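Local coordinates for glyoxalase family protein (Bacillus cereus, PDB 1ZSW) that binds a zinc ion and is of unknown function but is probably a metal-dependent enzyme of the glyoxalase/dioxygenase (vicinal oxygen chelate) superfamily, at residues A[42-47]-A[69-74]; A[55-60]-A[300-305]; A[82-87]-A[103-108]. All blocks are in the same frame, centred on the assembly; numbering follows the deposited sequence.

Contact 1: residues A[42-47]-A[69-74]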
loop_
_atom_site.group_PDB
_atom_site.type_symbol
_atom_site.label_atom_id
_atom_site.label_comp_id
_atom_site.label_asym_id
_atom_site.label_seq_id
_atom_site.Cartn_x
_atom_site.Cartn_y
_atom_site.Cartn_z
ATOM N N ASN A 42 11.267 -16.584 0.863
ATOM C CA ASN A 42 11.224 -17.334 2.133
ATOM C C ASN A 42 11.320 -16.415 3.352
ATOM O O ASN A 42 10.525 -16.529 4.282
ATOM C CB ASN A 42 12.322 -18.412 2.196
ATOM C CG ASN A 42 12.128 -19.520 1.157
ATOM O OD1 ASN A 42 11.040 -19.724 0.650
ATOM N ND2 ASN A 42 13.205 -20.225 0.837
ATOM N N GLU A 43 12.260 -15.473 3.324
ATOM C CA GLU A 43 12.467 -14.552 4.448
ATOM C C GLU A 43 11.338 -13.515 4.511
ATOM O O GLU A 43 10.911 -13.102 5.591
ATOM C CB GLU A 43 13.838 -13.879 4.332
ATOM C CG GLU A 43 14.996 -14.874 4.472
ATOM C CD GLU A 43 16.324 -14.332 3.980
ATOM O OE1 GLU A 43 16.347 -13.271 3.318
ATOM O OE2 GLU A 43 17.361 -14.988 4.243
ATOM N N ASN A 44 10.845 -13.131 3.334
ATOM C CA ASN A 44 9.752 -12.169 3.244
ATOM C C ASN A 44 8.473 -12.751 3.823
ATOM O O ASN A 44 7.817 -12.140 4.656
ATOM C CB ASN A 44 9.575 -11.733 1.775
ATOM C CG ASN A 44 8.471 -10.708 1.615
ATOM O OD1 ASN A 44 8.642 -9.528 1.944
ATOM N ND2 ASN A 44 7.342 -11.149 1.107
ATOM N N ASN A 45 8.172 -13.993 3.431
ATOM C CA ASN A 45 7.039 -14.721 3.971
ATOM C C ASN A 45 7.135 -14.885 5.489
ATOM O O ASN A 45 6.163 -14.657 6.181
ATOM C CB ASN A 45 6.931 -16.085 3.268
ATOM C CG ASN A 45 5.772 -16.948 3.787
ATOM O OD1 ASN A 45 6.007 -17.986 4.425
ATOM N ND2 ASN A 45 4.538 -16.536 3.518
ATOM N N HIS A 46 8.319 -15.227 5.991
ATOM C CA HIS A 46 8.450 -15.394 7.413
ATOM C C HIS A 46 8.134 -14.069 8.119
ATOM O O HIS A 46 7.372 -14.030 9.079
ATOM C CB HIS A 46 9.830 -15.911 7.813
ATOM C CG HIS A 46 9.979 -16.036 9.296
ATOM N ND1 HIS A 46 9.376 -17.046 10.017
ATOM C CD2 HIS A 46 10.605 -15.242 10.200
ATOM C CE1 HIS A 46 9.642 -16.879 11.303
ATOM N NE2 HIS A 46 10.389 -15.797 11.439
ATOM N N PHE A 47 8.664 -12.963 7.614
ATOM C CA PHE A 47 8.448 -11.707 8.305
ATOM C C PHE A 47 7.012 -11.228 8.295
ATOM O O PHE A 47 6.456 -10.867 9.357
ATOM C CB PHE A 47 9.350 -10.617 7.700
ATOM C CG PHE A 47 9.372 -9.365 8.511
ATOM C CD1 PHE A 47 10.154 -9.275 9.658
ATOM C CD2 PHE A 47 8.596 -8.284 8.147
ATOM C CE1 PHE A 47 10.170 -8.102 10.409
ATOM C CE2 PHE A 47 8.602 -7.096 8.883
ATOM C CZ PHE A 47 9.406 -7.001 10.018
ATOM N N TYR A 69 7.892 -14.334 -8.522
ATOM C CA TYR A 69 6.822 -14.411 -7.515
ATOM C C TYR A 69 6.272 -13.027 -7.216
ATOM O O TYR A 69 7.009 -12.029 -7.208
ATOM C CB TYR A 69 7.320 -14.993 -6.196
ATOM C CG TYR A 69 7.248 -16.516 -6.000
ATOM C CD1 TYR A 69 8.392 -17.249 -5.719
ATOM C CD2 TYR A 69 6.030 -17.188 -6.055
ATOM C CE1 TYR A 69 8.330 -18.629 -5.506
ATOM C CE2 TYR A 69 5.955 -18.572 -5.849
ATOM C CZ TYR A 69 7.103 -19.274 -5.560
ATOM O OH TYR A 69 7.026 -20.643 -5.359
ATOM N N HIS A 70 4.972 -12.991 -6.963
ATOM C CA HIS A 70 4.278 -11.831 -6.458
ATOM C C HIS A 70 3.441 -12.325 -5.267
ATOM O O HIS A 70 2.518 -13.122 -5.414
ATOM C CB HIS A 70 3.420 -11.161 -7.556
ATOM C CG HIS A 70 2.895 -9.812 -7.190
ATOM N ND1 HIS A 70 1.916 -9.168 -7.924
ATOM C CD2 HIS A 70 3.187 -8.993 -6.146
ATOM C CE1 HIS A 70 1.657 -7.994 -7.368
ATOM N NE2 HIS A 70 2.404 -7.871 -6.283
ATOM N N LEU A 71 3.793 -11.888 -4.054
ATOM C CA LEU A 71 3.130 -12.345 -2.845
ATOM C C LEU A 71 2.329 -11.217 -2.184
ATOM O O LEU A 71 2.828 -10.078 -2.072
ATOM C CB LEU A 71 4.187 -12.857 -1.840
ATOM C CG LEU A 71 5.293 -13.784 -2.357
ATOM C CD1 LEU A 71 6.116 -14.168 -1.170
ATOM C CD2 LEU A 71 4.697 -15.040 -3.009
ATOM N N PHE A 72 1.048 -11.457 -1.863
ATOM C CA PHE A 72 0.246 -10.437 -1.169
ATOM C C PHE A 72 0.005 -10.929 0.242
ATOM O O PHE A 72 -0.191 -12.145 0.491
ATOM C CB PHE A 72 -1.165 -10.217 -1.781
ATOM C CG PHE A 72 -1.200 -9.528 -3.127
ATOM C CD1 PHE A 72 -0.876 -10.226 -4.286
ATOM C CD2 PHE A 72 -1.645 -8.204 -3.238
ATOM C CE1 PHE A 72 -0.957 -9.611 -5.538
ATOM C CE2 PHE A 72 -1.730 -7.569 -4.494
ATOM C CZ PHE A 72 -1.380 -8.280 -5.644
ATOM N N TYR A 73 0.059 -9.968 1.168
ATOM C CA TYR A 73 -0.338 -10.138 2.579
ATOM C C TYR A 73 -1.410 -9.115 2.928
ATOM O O TYR A 73 -1.429 -7.998 2.398
ATOM C CB TYR A 73 0.895 -9.902 3.464
ATOM C CG TYR A 73 2.092 -10.759 3.075
ATOM C CD1 TYR A 73 3.059 -10.281 2.172
ATOM C CD2 TYR A 73 2.231 -12.089 3.562
ATOM C CE1 TYR A 73 4.154 -11.042 1.797
ATOM C CE2 TYR A 73 3.333 -12.878 3.167
ATOM C CZ TYR A 73 4.283 -12.336 2.289
ATOM O OH TYR A 73 5.386 -13.034 1.885
ATOM N N GLY A 74 -2.283 -9.459 3.857
ATOM C CA GLY A 74 -3.303 -8.529 4.294
ATOM C C GLY A 74 -4.157 -9.138 5.365
ATOM O O GLY A 74 -3.693 -9.952 6.136
#
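In the beta-alpha-beta-beta-beta unit that defines the vicinal oxygen chelate fold, N44 and N45 of helix 41-51 settle on L71 and Y73 of strand 69-74, a strand of the sheet beneath. Over these short segments the helix and strand run almost in parallel, their directions only 7° apart and their axes 10.3 Å from one another, so there is room for just one layer of side chains. All four touching residues are buried. L71 and Y73 are two positions apart and both point toward the helix, whereas the intervening F72 points away, to the opposite face of the sheet.

The phenol end of Y73 does most of the touching. Its CG stands anti to the carbonyl carbon (chi1 -54°), which carries the ring up from the strand and sets OH against the helix backbone, 3.2 Å from N45 CA; N45 CB is also near, 3.7 Å from the same oxygen, Y73 OH. N44 reaches over from the neighbouring helix position, and its ND2 lies 2.8 Å from Y73 OH and 3.3 Å from Y73 CE1. The nitrogen therefore comes to the rim of the ring beside the hydroxyl, while the amide and ring planes stand 62° apart, which excludes a parallel stack. Elsewhere around this layer, F86 of strand 83-88 touches both N44 and Y73, R56 of strand 55-62 touches Y73, and M59 of that strand touches L71.

L71 adds a methyl to the contact: its CD1 lies 4.0 Å from N44 ND2, plain packing against the amide.

Contact 2: residues A[55-60]-A[300-305]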
loop_
_atom_site.group_PDB
_atom_site.type_symbol
_atom_site.label_atom_id
_atom_site.label_comp_id
_atom_site.label_asym_id
_atom_site.label_seq_id
_atom_site.Cartn_x
_atom_site.Cartn_y
_atom_site.Cartn_z
ATOM N N ARG A 55 -2.173 -12.304 6.984
ATOM C CA ARG A 55 -2.468 -13.490 6.156
ATOM C C ARG A 55 -1.790 -13.393 4.806
ATOM O O ARG A 55 -1.835 -12.332 4.194
ATOM C CB ARG A 55 -3.962 -13.590 5.896
ATOM C CG ARG A 55 -4.338 -14.934 5.164
ATOM C CD ARG A 55 -5.844 -15.052 5.061
ATOM N NE ARG A 55 -6.120 -16.449 4.675
ATOM C CZ ARG A 55 -7.322 -16.962 4.455
ATOM N NH1 ARG A 55 -8.411 -16.226 4.576
ATOM N NH2 ARG A 55 -7.409 -18.249 4.140
ATOM N N ARG A 56 -1.187 -14.488 4.328
ATOM C CA ARG A 56 -0.738 -14.492 2.935
ATOM C C ARG A 56 -1.962 -14.767 2.111
ATOM O O ARG A 56 -2.459 -15.898 2.103
ATOM C CB ARG A 56 0.357 -15.509 2.654
ATOM C CG ARG A 56 0.731 -15.467 1.149
ATOM C CD ARG A 56 1.897 -16.351 0.867
ATOM N NE ARG A 56 1.432 -17.736 0.701
ATOM C CZ ARG A 56 1.914 -18.785 1.361
ATOM N NH1 ARG A 56 2.888 -18.655 2.259
ATOM N NH2 ARG A 56 1.428 -19.992 1.104
ATOM N N VAL A 57 -2.485 -13.729 1.473
ATOM C CA VAL A 57 -3.795 -13.824 0.813
ATOM C C VAL A 57 -3.666 -14.282 -0.628
ATOM O O VAL A 57 -4.653 -14.704 -1.219
ATOM C CB VAL A 57 -4.641 -12.525 0.929
ATOM C CG1 VAL A 57 -5.000 -12.275 2.393
ATOM C CG2 VAL A 57 -3.881 -11.286 0.392
ATOM N N LYS A 58 -2.475 -14.162 -1.210
ATOM C CA LYS A 58 -2.268 -14.612 -2.585
ATOM C C LYS A 58 -0.813 -14.882 -2.864
ATOM O O LYS A 58 0.078 -14.076 -2.537
ATOM C CB LYS A 58 -2.829 -13.613 -3.615
ATOM C CG LYS A 58 -3.269 -14.286 -4.943
ATOM C CD LYS A 58 -4.817 -14.275 -5.001
ATOM C CE LYS A 58 -5.416 -15.423 -5.788
ATOM N NZ LYS A 58 -6.781 -15.755 -5.251
ATOM N N MET A 59 -0.562 -16.047 -3.431
ATOM C CA MET A 59 0.757 -16.439 -3.857
ATOM C C MET A 59 0.613 -16.602 -5.350
ATOM O O MET A 59 -0.031 -17.557 -5.810
ATOM C CB MET A 59 1.164 -17.759 -3.205
ATOM C CG MET A 59 2.466 -18.316 -3.692
ATOM S SD MET A 59 3.083 -19.637 -2.614
ATOM C CE MET A 59 1.745 -20.827 -2.711
ATOM N N THR A 60 1.191 -15.674 -6.098
ATOM C CA THR A 60 1.048 -15.701 -7.587
ATOM C C THR A 60 2.349 -15.261 -8.238
ATOM O O THR A 60 3.429 -15.369 -7.616
ATOM C CB THR A 60 -0.226 -14.918 -8.022
ATOM O OG1 THR A 60 -0.502 -15.110 -9.429
ATOM C CG2 THR A 60 -0.092 -13.435 -7.723
ATOM N N PRO A 300 -13.053 -6.867 -8.242
ATOM C CA PRO A 300 -13.832 -7.823 -7.428
ATOM C C PRO A 300 -13.119 -8.442 -6.236
ATOM O O PRO A 300 -13.784 -9.038 -5.356
ATOM C CB PRO A 300 -14.223 -8.891 -8.451
ATOM C CG PRO A 300 -13.164 -8.852 -9.476
ATOM C CD PRO A 300 -12.583 -7.451 -9.509
ATOM N N GLY A 301 -11.792 -8.313 -6.174
ATOM C CA GLY A 301 -11.060 -8.797 -5.016
ATOM C C GLY A 301 -10.545 -10.210 -5.157
ATOM O O GLY A 301 -10.779 -10.857 -6.184
ATOM N N PHE A 302 -9.860 -10.693 -4.122
ATOM C CA PHE A 302 -9.162 -11.992 -4.186
ATOM C C PHE A 302 -10.082 -13.207 -4.042
ATOM O O PHE A 302 -9.631 -14.342 -4.235
ATOM C CB PHE A 302 -8.045 -12.083 -3.129
ATOM C CG PHE A 302 -6.936 -11.094 -3.329
ATOM C CD1 PHE A 302 -6.567 -10.231 -2.306
ATOM C CD2 PHE A 302 -6.261 -11.029 -4.546
ATOM C CE1 PHE A 302 -5.548 -9.291 -2.497
ATOM C CE2 PHE A 302 -5.243 -10.112 -4.752
ATOM C CZ PHE A 302 -4.883 -9.242 -3.729
ATOM N N THR A 303 -11.341 -12.972 -3.672
ATOM C CA THR A 303 -12.299 -14.071 -3.500
ATOM C C THR A 303 -13.040 -14.363 -4.797
ATOM O O THR A 303 -13.808 -15.325 -4.870
ATOM C CB THR A 303 -13.304 -13.827 -2.341
ATOM O OG1 THR A 303 -14.196 -12.755 -2.680
ATOM C CG2 THR A 303 -12.572 -13.514 -1.036
ATOM N N VAL A 304 -12.787 -13.544 -5.819
ATOM C CA VAL A 304 -13.320 -13.766 -7.162
ATOM C C VAL A 304 -12.989 -15.181 -7.687
ATOM O O VAL A 304 -13.869 -15.849 -8.231
ATOM C CB VAL A 304 -12.880 -12.639 -8.171
ATOM C CG1 VAL A 304 -11.420 -12.787 -8.598
ATOM C CG2 VAL A 304 -13.785 -12.602 -9.399
ATOM N N ASP A 305 -11.747 -15.637 -7.493
ATOM C CA ASP A 305 -11.276 -16.912 -8.059
ATOM C C ASP A 305 -10.951 -17.984 -7.003
ATOM O O ASP A 305 -10.148 -18.898 -7.251
ATOM C CB ASP A 305 -10.065 -16.674 -8.983
ATOM C CG ASP A 305 -8.747 -16.472 -8.221
ATOM O OD1 ASP A 305 -8.776 -15.971 -7.070
ATOM O OD2 ASP A 305 -7.672 -16.808 -8.780
#
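K58 NZ makes a salt bridge with D305 at 2.7 Å from OD1, where it takes the syn lone pair, on the side of the other carboxylate oxygen. The geometry is one-sided: D305 OD2 stays 3.8 Å from K58 NZ. K58 NZ also gives a second, weak hydrogen bond to the backbone carbonyl F302 O at 3.3 Å, and D316 adds a long, weak ion pair. K58 and D305 extend from opposite directions, the lysine from strand 55-62 and the aspartate from the loop after strand 292-300. A bend at chi2 (108°) takes the lysine chain past the phenylalanine before its nitrogen reaches the loop.

That loop turns back through a type I beta turn from G301 to V304, which leaves F302 pointing at the strand. The strand in turn carries a classic beta bulge, with V57 and K58 both opposite F72, and the bulge directs both side chains toward the F302 ring. K58 CD comes within 3.6 Å of F302 CD2, while V57 CG2 meets F302 CE1 at 3.9 Å, near a different part of the ring; both approach obliquely.

F302 also packs edge-to-face against F72 and meets Y279 with ring planes at about 60°. Its side chain lies about 9 Å from the zinc ion held by H33, H246 and E294.

Contact 3: residues A[82-87]-A[103-108]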
loop_
_atom_site.group_PDB
_atom_site.type_symbol
_atom_site.label_atom_id
_atom_site.label_comp_id
_atom_site.label_asym_id
_atom_site.label_seq_id
_atom_site.Cartn_x
_atom_site.Cartn_y
_atom_site.Cartn_z
ATOM N N THR A 82 -5.568 -3.154 3.063
ATOM C CA THR A 82 -4.813 -4.009 3.959
ATOM C C THR A 82 -3.633 -4.680 3.267
ATOM O O THR A 82 -2.792 -5.294 3.929
ATOM C CB THR A 82 -5.704 -5.135 4.622
ATOM O OG1 THR A 82 -6.014 -6.153 3.651
ATOM C CG2 THR A 82 -6.952 -4.554 5.235
ATOM N N GLU A 83 -3.558 -4.523 1.936
ATOM C CA GLU A 83 -2.708 -5.334 1.100
ATOM C C GLU A 83 -1.304 -4.754 0.969
ATOM O O GLU A 83 -1.157 -3.636 0.443
ATOM C CB GLU A 83 -3.308 -5.364 -0.322
ATOM C CG GLU A 83 -4.769 -5.831 -0.388
ATOM C CD GLU A 83 -5.401 -5.603 -1.759
ATOM O OE1 GLU A 83 -4.648 -5.416 -2.746
ATOM O OE2 GLU A 83 -6.648 -5.584 -1.838
ATOM N N LEU A 84 -0.296 -5.525 1.409
ATOM C CA LEU A 84 1.119 -5.255 1.110
ATOM C C LEU A 84 1.557 -6.358 0.174
ATOM O O LEU A 84 1.395 -7.533 0.482
ATOM C CB LEU A 84 1.994 -5.287 2.371
ATOM C CG LEU A 84 1.653 -4.507 3.642
ATOM C CD1 LEU A 84 2.939 -4.124 4.418
ATOM C CD2 LEU A 84 0.750 -3.302 3.480
ATOM N N SER A 85 2.087 -5.980 -0.974
ATOM C CA SER A 85 2.531 -7.028 -1.901
ATOM C C SER A 85 4.011 -6.847 -2.232
ATOM O O SER A 85 4.554 -5.727 -2.120
ATOM C CB SER A 85 1.661 -7.016 -3.141
ATOM O OG SER A 85 2.201 -6.153 -4.119
ATOM N N PHE A 86 4.667 -7.956 -2.583
ATOM C CA PHE A 86 6.099 -7.979 -2.836
ATOM C C PHE A 86 6.391 -8.792 -4.075
ATOM O O PHE A 86 5.848 -9.886 -4.213
ATOM C CB PHE A 86 6.803 -8.657 -1.644
ATOM C CG PHE A 86 6.746 -7.858 -0.381
ATOM C CD1 PHE A 86 7.827 -7.030 -0.065
ATOM C CD2 PHE A 86 5.641 -7.924 0.485
ATOM C CE1 PHE A 86 7.792 -6.258 1.060
ATOM C CE2 PHE A 86 5.623 -7.127 1.696
ATOM C CZ PHE A 86 6.718 -6.323 1.949
ATOM N N PHE A 87 7.240 -8.253 -4.946
ATOM C CA PHE A 87 7.780 -8.988 -6.114
ATOM C C PHE A 87 9.105 -9.522 -5.643
ATOM O O PHE A 87 9.927 -8.757 -5.136
ATOM C CB PHE A 87 8.002 -8.004 -7.271
ATOM C CG PHE A 87 6.723 -7.414 -7.781
ATOM C CD1 PHE A 87 6.330 -6.123 -7.392
ATOM C CD2 PHE A 87 5.897 -8.159 -8.619
ATOM C CE1 PHE A 87 5.128 -5.579 -7.860
ATOM C CE2 PHE A 87 4.690 -7.620 -9.084
ATOM C CZ PHE A 87 4.323 -6.335 -8.701
ATOM N N THR A 103 8.586 6.219 0.907
ATOM C CA THR A 103 9.627 5.882 1.886
ATOM C C THR A 103 9.176 5.220 3.198
ATOM O O THR A 103 10.025 4.744 3.928
ATOM C CB THR A 103 10.521 7.131 2.229
ATOM O OG1 THR A 103 9.659 8.212 2.578
ATOM C CG2 THR A 103 11.423 7.479 1.022
ATOM N N ARG A 104 7.881 5.194 3.521
ATOM C CA ARG A 104 7.448 4.565 4.798
ATOM C C ARG A 104 6.022 4.090 4.693
ATOM O O ARG A 104 5.161 4.813 4.135
ATOM C CB ARG A 104 7.580 5.559 5.965
ATOM C CG ARG A 104 7.628 4.886 7.328
ATOM C CD ARG A 104 7.590 5.864 8.502
ATOM N NE ARG A 104 8.453 7.054 8.362
ATOM C CZ ARG A 104 9.690 7.155 8.853
ATOM N NH1 ARG A 104 10.256 6.136 9.493
ATOM N NH2 ARG A 104 10.372 8.285 8.678
ATOM N N ILE A 105 5.761 2.893 5.243
ATOM C CA ILE A 105 4.420 2.340 5.287
ATOM C C ILE A 105 3.879 2.393 6.706
ATOM O O ILE A 105 4.418 1.738 7.587
ATOM C CB ILE A 105 4.410 0.871 4.855
ATOM C CG1 ILE A 105 5.145 0.702 3.534
ATOM C CG2 ILE A 105 2.950 0.370 4.738
ATOM C CD1 ILE A 105 5.311 -0.803 3.160
ATOM N N GLY A 106 2.811 3.159 6.902
ATOM C CA GLY A 106 2.107 3.207 8.187
ATOM C C GLY A 106 1.084 2.082 8.285
ATOM O O GLY A 106 0.335 1.840 7.337
ATOM N N LEU A 107 1.027 1.413 9.431
ATOM C CA LEU A 107 0.087 0.279 9.630
ATOM C C LEU A 107 -0.674 0.551 10.929
ATOM O O LEU A 107 -0.040 0.794 11.972
ATOM C CB LEU A 107 0.859 -1.032 9.742
ATOM C CG LEU A 107 1.669 -1.457 8.513
ATOM C CD1 LEU A 107 2.518 -2.685 8.810
ATOM C CD2 LEU A 107 0.687 -1.712 7.383
ATOM N N LEU A 108 -2.000 0.535 10.867
ATOM C CA LEU A 108 -2.825 0.860 12.051
ATOM C C LEU A 108 -2.914 -0.342 12.990
ATOM O O LEU A 108 -3.081 -1.469 12.543
ATOM C CB LEU A 108 -4.230 1.276 11.614
ATOM C CG LEU A 108 -4.271 2.567 10.791
ATOM C CD1 LEU A 108 -5.600 2.781 10.087
ATOM C CD2 LEU A 108 -3.969 3.767 11.724
#
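L84 spreads its two methyl branches over I105 and L107, the apolar bridge between two sheets of this glyoxalase-type fold: strand 83-88 belongs to the sheet that carries zinc ligands H33, H246 and E294, and strand 101-109 to the second, curled sheet. The strands are not hydrogen-bonded neighbours, for even the nearest CA atoms, those of L84 and I105, are 9.3 Å apart, and between these two segments the contact is made by side chains.

The branching of L84 explains why one residue meets two. In the conformer described, one of two modelled, CG lies anti to the carbonyl carbon (chi1 -50°) and the side chain projects from its strand toward the other sheet. Its CD1 approaches I105 CD1 at 4.3 Å, a methyl-to-methyl meeting of two extended ends. The I105 chain reaches out with CD1 anti to CA (chi2 173°), whereas L107 leaves its own strand more obliquely and only its end comes near.

The other face of strand 83-88 has different neighbours. E83 touches H33, F72 and F302 there, and S85 OG is hydrogen-bonded to S35 OG and H70 NE2, while L84 points to the opposite face of the strand, toward the second sheet. I34 and M36 of strand 31-38 pack beside L84. Across the interface, I105 and L107 both rest on L151 of strand 150-155, which ties the far side of the contact into the curled sheet. The second branch of L84 completes the bridge, its CD2 methyl lying 4.2 Å from L107 CD2.

From the N terminus, contact 1 comes first along the chain, closing a span of about 20 residues between helix 41-51 and strand 69-74. Strand 55-62 lies inside that span, but its partner segment, 300-305, comes near the end of the chain, so contacts 1 and 2 cross. Contact 3 follows contact 1 in series, and its whole span, 82-108, falls between the two halves of contact 2. Strands 55-62, 69-74 and 83-88 are successive neighbours in one sheet: contact 1 fixes the helix to one face, contact 2 brings in the late loop, and contact 3 joins the sheet to the second one. Backbone pairing such as F72 N to K58 O and F86 N to L71 O connects all three.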